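PDB 6IXZ: sortase family protein from Clostridium perfringens, which probably acts as a class C sortase, a cysteine transpeptidase of the kind that joins pilin subunits on the bacterial surface. Local coordinates for residues A[26-30]-A[135-139]; A[32-36]-A[49-55]. One frame throughout, in Å; residues are numbered along the deposited sequence.

Contact 1: A[26-30]-A[135-139]; sequences VDDLI and ILKKD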
loop_
_atom_site.group_PDB
_atom_site.type_symbol
_atom_site.label_atom_id
_atom_site.label_comp_id
_atom_site.label_asym_id
_atom_site.label_seq_id
_atom_site.Cartn_x
_atom_site.Cartn_y
_atom_site.Cartn_z
ATOM N N VAL A 26 -4.553 -14.169 13.338
ATOM C CA VAL A 26 -3.916 -13.660 12.122
ATOM C C VAL A 26 -4.478 -14.376 10.895
ATOM O O VAL A 26 -4.855 -13.729 9.909
ATOM C CB VAL A 26 -2.379 -13.855 12.141
ATOM C CG1 VAL A 26 -1.752 -13.273 10.876
ATOM C CG2 VAL A 26 -1.760 -13.232 13.393
ATOM N N ASP A 27 -4.523 -15.713 10.963
ATOM C CA ASP A 27 -5.125 -16.548 9.904
ATOM C C ASP A 27 -6.523 -16.085 9.564
ATOM O O ASP A 27 -6.888 -15.950 8.401
ATOM C CB ASP A 27 -5.201 -18.019 10.337
ATOM C CG ASP A 27 -3.899 -18.770 10.105
ATOM O OD1 ASP A 27 -2.920 -18.135 9.683
ATOM O OD2 ASP A 27 -3.877 -20.012 10.270
ATOM N N ASP A 28 -7.336 -15.869 10.583
ATOM C CA ASP A 28 -8.725 -15.522 10.328
ATOM C C ASP A 28 -8.865 -14.102 9.769
ATOM O O ASP A 28 -9.732 -13.844 8.936
ATOM C CB ASP A 28 -9.595 -15.774 11.571
ATOM C CG ASP A 28 -10.100 -17.239 11.644
ATOM O OD1 ASP A 28 -10.948 -17.636 10.804
ATOM O OD2 ASP A 28 -9.585 -18.017 12.476
ATOM N N LEU A 29 -7.941 -13.217 10.131
ATOM C CA LEU A 29 -7.936 -11.864 9.575
ATOM C C LEU A 29 -7.541 -11.877 8.083
ATOM O O LEU A 29 -8.194 -11.270 7.252
ATOM C CB LEU A 29 -6.991 -10.950 10.367
ATOM C CG LEU A 29 -6.896 -9.534 9.774
ATOM C CD1 LEU A 29 -8.267 -8.877 9.748
ATOM C CD2 LEU A 29 -5.886 -8.665 10.520
ATOM N N ILE A 30 -6.504 -12.628 7.750
ATOM C CA ILE A 30 -6.072 -12.770 6.357
ATOM C C ILE A 30 -7.170 -13.390 5.477
ATOM O O ILE A 30 -7.369 -12.990 4.317
ATOM C CB ILE A 30 -4.805 -13.648 6.304
ATOM C CG1 ILE A 30 -3.648 -12.956 7.044
ATOM C CG2 ILE A 30 -4.432 -13.997 4.867
ATOM C CD1 ILE A 30 -2.965 -11.858 6.263
ATOM N N ILE A 135 3.258 -7.292 5.789
ATOM C CA ILE A 135 1.869 -6.930 6.060
ATOM C C ILE A 135 1.193 -8.116 6.746
ATOM O O ILE A 135 1.168 -9.215 6.197
ATOM C CB ILE A 135 1.119 -6.630 4.753
ATOM C CG1 ILE A 135 1.801 -5.474 3.998
ATOM C CG2 ILE A 135 -0.357 -6.375 5.024
ATOM C CD1 ILE A 135 1.375 -4.091 4.420
ATOM N N LEU A 136 0.777 -7.931 7.995
ATOM C CA LEU A 136 0.171 -9.007 8.784
ATOM C C LEU A 136 0.960 -10.318 8.648
ATOM O O LEU A 136 0.389 -11.375 8.359
ATOM C CB LEU A 136 -1.298 -9.206 8.378
ATOM C CG LEU A 136 -2.313 -8.164 8.865
ATOM C CD1 LEU A 136 -1.660 -6.855 9.265
ATOM C CD2 LEU A 136 -3.385 -7.915 7.826
ATOM N N LYS A 137 2.270 -10.232 8.846
ATOM C CA LYS A 137 3.149 -11.412 8.897
ATOM C C LYS A 137 3.489 -12.001 7.530
ATOM O O LYS A 137 4.312 -12.907 7.429
ATOM C CB LYS A 137 2.545 -12.506 9.779
ATOM C CG LYS A 137 2.269 -12.058 11.196
ATOM C CD LYS A 137 3.557 -11.969 11.987
ATOM C CE LYS A 137 3.916 -13.306 12.610
ATOM N NZ LYS A 137 5.157 -13.195 13.427
ATOM N N LYS A 138 2.898 -11.450 6.477
ATOM C CA LYS A 138 3.272 -11.825 5.125
ATOM C C LYS A 138 4.447 -11.003 4.654
ATOM O O LYS A 138 4.514 -9.791 4.892
ATOM C CB LYS A 138 2.097 -11.651 4.170
ATOM C CG LYS A 138 0.962 -12.636 4.410
ATOM C CD LYS A 138 0.031 -12.694 3.214
ATOM C CE LYS A 138 0.394 -13.835 2.273
ATOM N NZ LYS A 138 -0.353 -15.088 2.599
ATOM N N ASP A 139 5.407 -11.697 4.049
ATOM C CA ASP A 139 6.491 -11.065 3.335
ATOM C C ASP A 139 6.192 -11.142 1.844
ATOM O O ASP A 139 6.064 -12.244 1.297
ATOM C CB ASP A 139 7.794 -11.801 3.625
ATOM C CG ASP A 139 8.262 -11.633 5.064
ATOM O OD1 ASP A 139 7.863 -10.661 5.750
ATOM O OD2 ASP A 139 9.102 -12.445 5.479
#
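Helix 23-41 passes beside a type I' beta turn, Ile135 to Lys138, that joins strands 130-135 and 138-150, and the nearest CA atoms, those of Val26 and Leu136, are 7.0 Å apart. This is a helix packed against a beta hairpin of the sortase fold, at the surface of the protein. The hairpin is closed by paired backbone bonds between Ile135 and Lys138, whereas helix and turn meet through apolar atoms without a hydrogen bond. Leu136, a turn residue with positive phi and psi (45° and 50°), extends toward the helix and makes the largest single contribution, with Ile30 close behind. Its CD2 meets CD2 of Leu29 at 3.8 Å, the two side chains crossing nearly at a right angle. Ile30 runs past Leu136 in the opposite direction and sets its CD1 3.8 Å from Leu136 CB; the same methyl also reaches the aliphatic part of Lys138, 4.4 Å from its CD. Ile18 of helix 5-18 also packs on Leu136, so this leucine touches both N-terminal helices. One turn before Ile30, the chi1 of Val26 (-178°) swings CG1 away from the backbone N and sets it 3.8 Å from Leu136 O.

Contact 2: A[32-36]-A[49-55]; sequences NINKY and LPDYLNI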
loop_
_atom_site.group_PDB
_atom_site.type_symbol
_atom_site.label_atom_id
_atom_site.label_comp_id
_atom_site.label_asym_id
_atom_site.label_seq_id
_atom_site.Cartn_x
_atom_site.Cartn_y
_atom_site.Cartn_z
ATOM N N ASN A 32 -10.419 -13.065 5.961
ATOM C CA ASN A 32 -11.444 -12.063 5.758
ATOM C C ASN A 32 -10.996 -10.954 4.786
ATOM O O ASN A 32 -11.770 -10.525 3.926
ATOM C CB ASN A 32 -11.872 -11.492 7.101
ATOM C CG ASN A 32 -12.665 -12.487 7.932
ATOM O OD1 ASN A 32 -13.533 -13.187 7.423
ATOM N ND2 ASN A 32 -12.394 -12.522 9.224
ATOM N N ILE A 33 -9.721 -10.583 4.843
ATOM C CA ILE A 33 -9.162 -9.688 3.841
ATOM C C ILE A 33 -9.181 -10.334 2.456
ATOM O O ILE A 33 -9.465 -9.677 1.435
ATOM C CB ILE A 33 -7.725 -9.300 4.191
ATOM C CG1 ILE A 33 -7.708 -8.466 5.479
ATOM C CG2 ILE A 33 -7.088 -8.539 3.036
ATOM C CD1 ILE A 33 -6.335 -8.319 6.086
ATOM N N ASN A 34 -8.843 -11.622 2.412
ATOM C CA ASN A 34 -8.827 -12.329 1.151
ATOM C C ASN A 34 -10.230 -12.338 0.539
ATOM O O ASN A 34 -10.382 -12.022 -0.636
ATOM C CB ASN A 34 -8.253 -13.750 1.324
ATOM C CG ASN A 34 -6.746 -13.778 1.210
ATOM O OD1 ASN A 34 -6.150 -12.851 0.669
ATOM N ND2 ASN A 34 -6.117 -14.842 1.716
ATOM N N LYS A 35 -11.256 -12.510 1.383
ATOM C CA LYS A 35 -12.669 -12.485 0.949
ATOM C C LYS A 35 -13.064 -11.122 0.416
ATOM O O LYS A 35 -13.737 -11.004 -0.608
ATOM C CB LYS A 35 -13.597 -12.793 2.123
ATOM C CG LYS A 35 -14.328 -14.110 2.011
ATOM C CD LYS A 35 -15.664 -14.063 2.742
ATOM C CE LYS A 35 -16.588 -15.172 2.260
ATOM N NZ LYS A 35 -17.556 -15.609 3.306
ATOM N N TYR A 36 -12.693 -10.093 1.160
ATOM C CA TYR A 36 -12.937 -8.718 0.751
ATOM C C TYR A 36 -12.373 -8.410 -0.635
ATOM O O TYR A 36 -13.119 -8.053 -1.547
ATOM C CB TYR A 36 -12.326 -7.764 1.781
ATOM C CG TYR A 36 -12.354 -6.336 1.321
ATOM C CD1 TYR A 36 -13.556 -5.646 1.238
ATOM C CD2 TYR A 36 -11.217 -5.743 0.771
ATOM C CE1 TYR A 36 -13.593 -4.345 0.768
ATOM C CE2 TYR A 36 -11.242 -4.440 0.300
ATOM C CZ TYR A 36 -12.429 -3.745 0.304
ATOM O OH TYR A 36 -12.443 -2.456 -0.171
ATOM N N LEU A 49 -14.782 -0.814 4.137
ATOM C CA LEU A 49 -14.417 -2.168 4.532
ATOM C C LEU A 49 -15.561 -2.744 5.350
ATOM O O LEU A 49 -16.227 -2.012 6.085
ATOM C CB LEU A 49 -13.127 -2.173 5.362
ATOM C CG LEU A 49 -11.879 -1.613 4.694
ATOM C CD1 LEU A 49 -10.734 -1.580 5.683
ATOM C CD2 LEU A 49 -11.508 -2.454 3.485
ATOM N N PRO A 50 -15.791 -4.059 5.230
ATOM C CA PRO A 50 -16.817 -4.702 6.045
ATOM C C PRO A 50 -16.492 -4.651 7.532
ATOM O O PRO A 50 -15.324 -4.603 7.913
ATOM C CB PRO A 50 -16.823 -6.144 5.532
ATOM C CG PRO A 50 -16.304 -6.057 4.135
ATOM C CD PRO A 50 -15.299 -4.944 4.158
ATOM N N ASP A 51 -17.530 -4.657 8.362
ATOM C CA ASP A 51 -17.403 -4.294 9.776
ATOM C C ASP A 51 -16.404 -5.188 10.504
ATOM O O ASP A 51 -15.583 -4.708 11.301
ATOM C CB ASP A 51 -18.771 -4.381 10.466
ATOM C CG ASP A 51 -19.765 -3.368 9.922
ATOM O OD1 ASP A 51 -19.333 -2.247 9.566
ATOM O OD2 ASP A 51 -20.971 -3.696 9.834
ATOM N N TYR A 52 -16.467 -6.487 10.210
ATOM C CA TYR A 52 -15.742 -7.488 10.996
ATOM C C TYR A 52 -14.223 -7.521 10.796
ATOM O O TYR A 52 -13.521 -8.140 11.603
ATOM C CB TYR A 52 -16.305 -8.886 10.747
ATOM C CG TYR A 52 -16.395 -9.265 9.293
ATOM C CD1 TYR A 52 -15.303 -9.799 8.623
ATOM C CD2 TYR A 52 -17.586 -9.117 8.595
ATOM C CE1 TYR A 52 -15.405 -10.196 7.302
ATOM C CE2 TYR A 52 -17.698 -9.510 7.276
ATOM C CZ TYR A 52 -16.608 -10.048 6.636
ATOM O OH TYR A 52 -16.714 -10.403 5.311
ATOM N N LEU A 53 -13.709 -6.885 9.738
ATOM C CA LEU A 53 -12.260 -6.806 9.549
ATOM C C LEU A 53 -11.630 -6.059 10.719
ATOM O O LEU A 53 -10.504 -6.350 11.126
ATOM C CB LEU A 53 -11.903 -6.120 8.223
ATOM C CG LEU A 53 -12.492 -6.704 6.928
ATOM C CD1 LEU A 53 -11.680 -6.279 5.710
ATOM C CD2 LEU A 53 -12.567 -8.215 7.008
ATOM N N ASN A 54 -12.396 -5.137 11.296
ATOM C CA ASN A 54 -11.893 -4.233 12.325
ATOM C C ASN A 54 -10.596 -3.554 11.875
ATOM O O ASN A 54 -9.741 -3.181 12.682
ATOM C CB ASN A 54 -11.708 -4.969 13.659
ATOM C CG ASN A 54 -12.388 -4.251 14.811
ATOM O OD1 ASN A 54 -11.738 -3.832 15.771
ATOM N ND2 ASN A 54 -13.693 -4.028 14.678
ATOM N N ILE A 55 -10.471 -3.374 10.568
ATOM C CA ILE A 55 -9.516 -2.424 10.040
ATOM C C ILE A 55 -10.246 -1.117 9.810
ATOM O O ILE A 55 -11.253 -1.073 9.112
ATOM C CB ILE A 55 -8.868 -2.943 8.750
ATOM C CG1 ILE A 55 -8.268 -4.323 9.028
ATOM C CG2 ILE A 55 -7.796 -1.967 8.281
ATOM C CD1 ILE A 55 -7.611 -4.977 7.839
#
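Tyr36 reaches from helix 23-41 into the loop that follows it, and its side chain can be followed atom by atom across the contact. At the base, CB rests 4.2 Å from Leu53 CD1. Because CG is anti to the backbone N (chi1 171°), the ring is carried on toward Leu49 and Pro50. On the ring, CD1 meets Pro50 CD at 3.5 Å, with the proline crossing the tyrosine at about a right angle, and CE1 lies near both Pro50 CD and Leu49 CD2. Farther out, Tyr36 CZ is 3.6 Å from Leu49 CD2. This methyl sits over one face in a CH-pi contact, 3.9 Å from the ring centroid and 22° off the ring normal, displaced toward the rim. At the tip, Tyr36 OH keeps company with the same methyl, Leu49 CD2, at 3.8 Å.

One turn earlier, Asn32 CB touches Leu53 CD2 at 3.4 Å and lies in the plane of the Tyr52 ring, at its edge. The Asn32 amide is inclined 66° to that ring, and its OD1 comes 3.5 Å from Tyr52 CE1, a contact without a hydrogen bond. Between these two helix residues, Ile33 and Ile55 meet through their CD1 methyls, while Tyr77 of strand 71-77 packs against Leu49 and Ile55. After helix 23-41 the chain doubles back, antiparallel to the helix and with a short 3-10 turn at residues 51-53, and packs along one side of its 32-36 part on the way to strand 60-66 of the sortase beta fold.

Contacts 1 and 2 illustrate how one helix can serve two partners: both use helix 23-41, contact 1 its earlier part and contact 2 the turns that follow. Their centres are about 12 Å apart, and both lie to one side of the molecule's middle. In the sequence, both segments of contact 2 fall between the two segments of contact 1, so a local return to 49-55 sits inside a distant return to 135-139. The two meet directly where Leu136 CD2 packs 3.4 Å from Ile33 CD1, and where Leu29 CD1 lies 3.6 Å from Leu53 O. Together they join helix 23-41 to the hairpin and to the segment entering the sheet, away from the predicted catalytic residues.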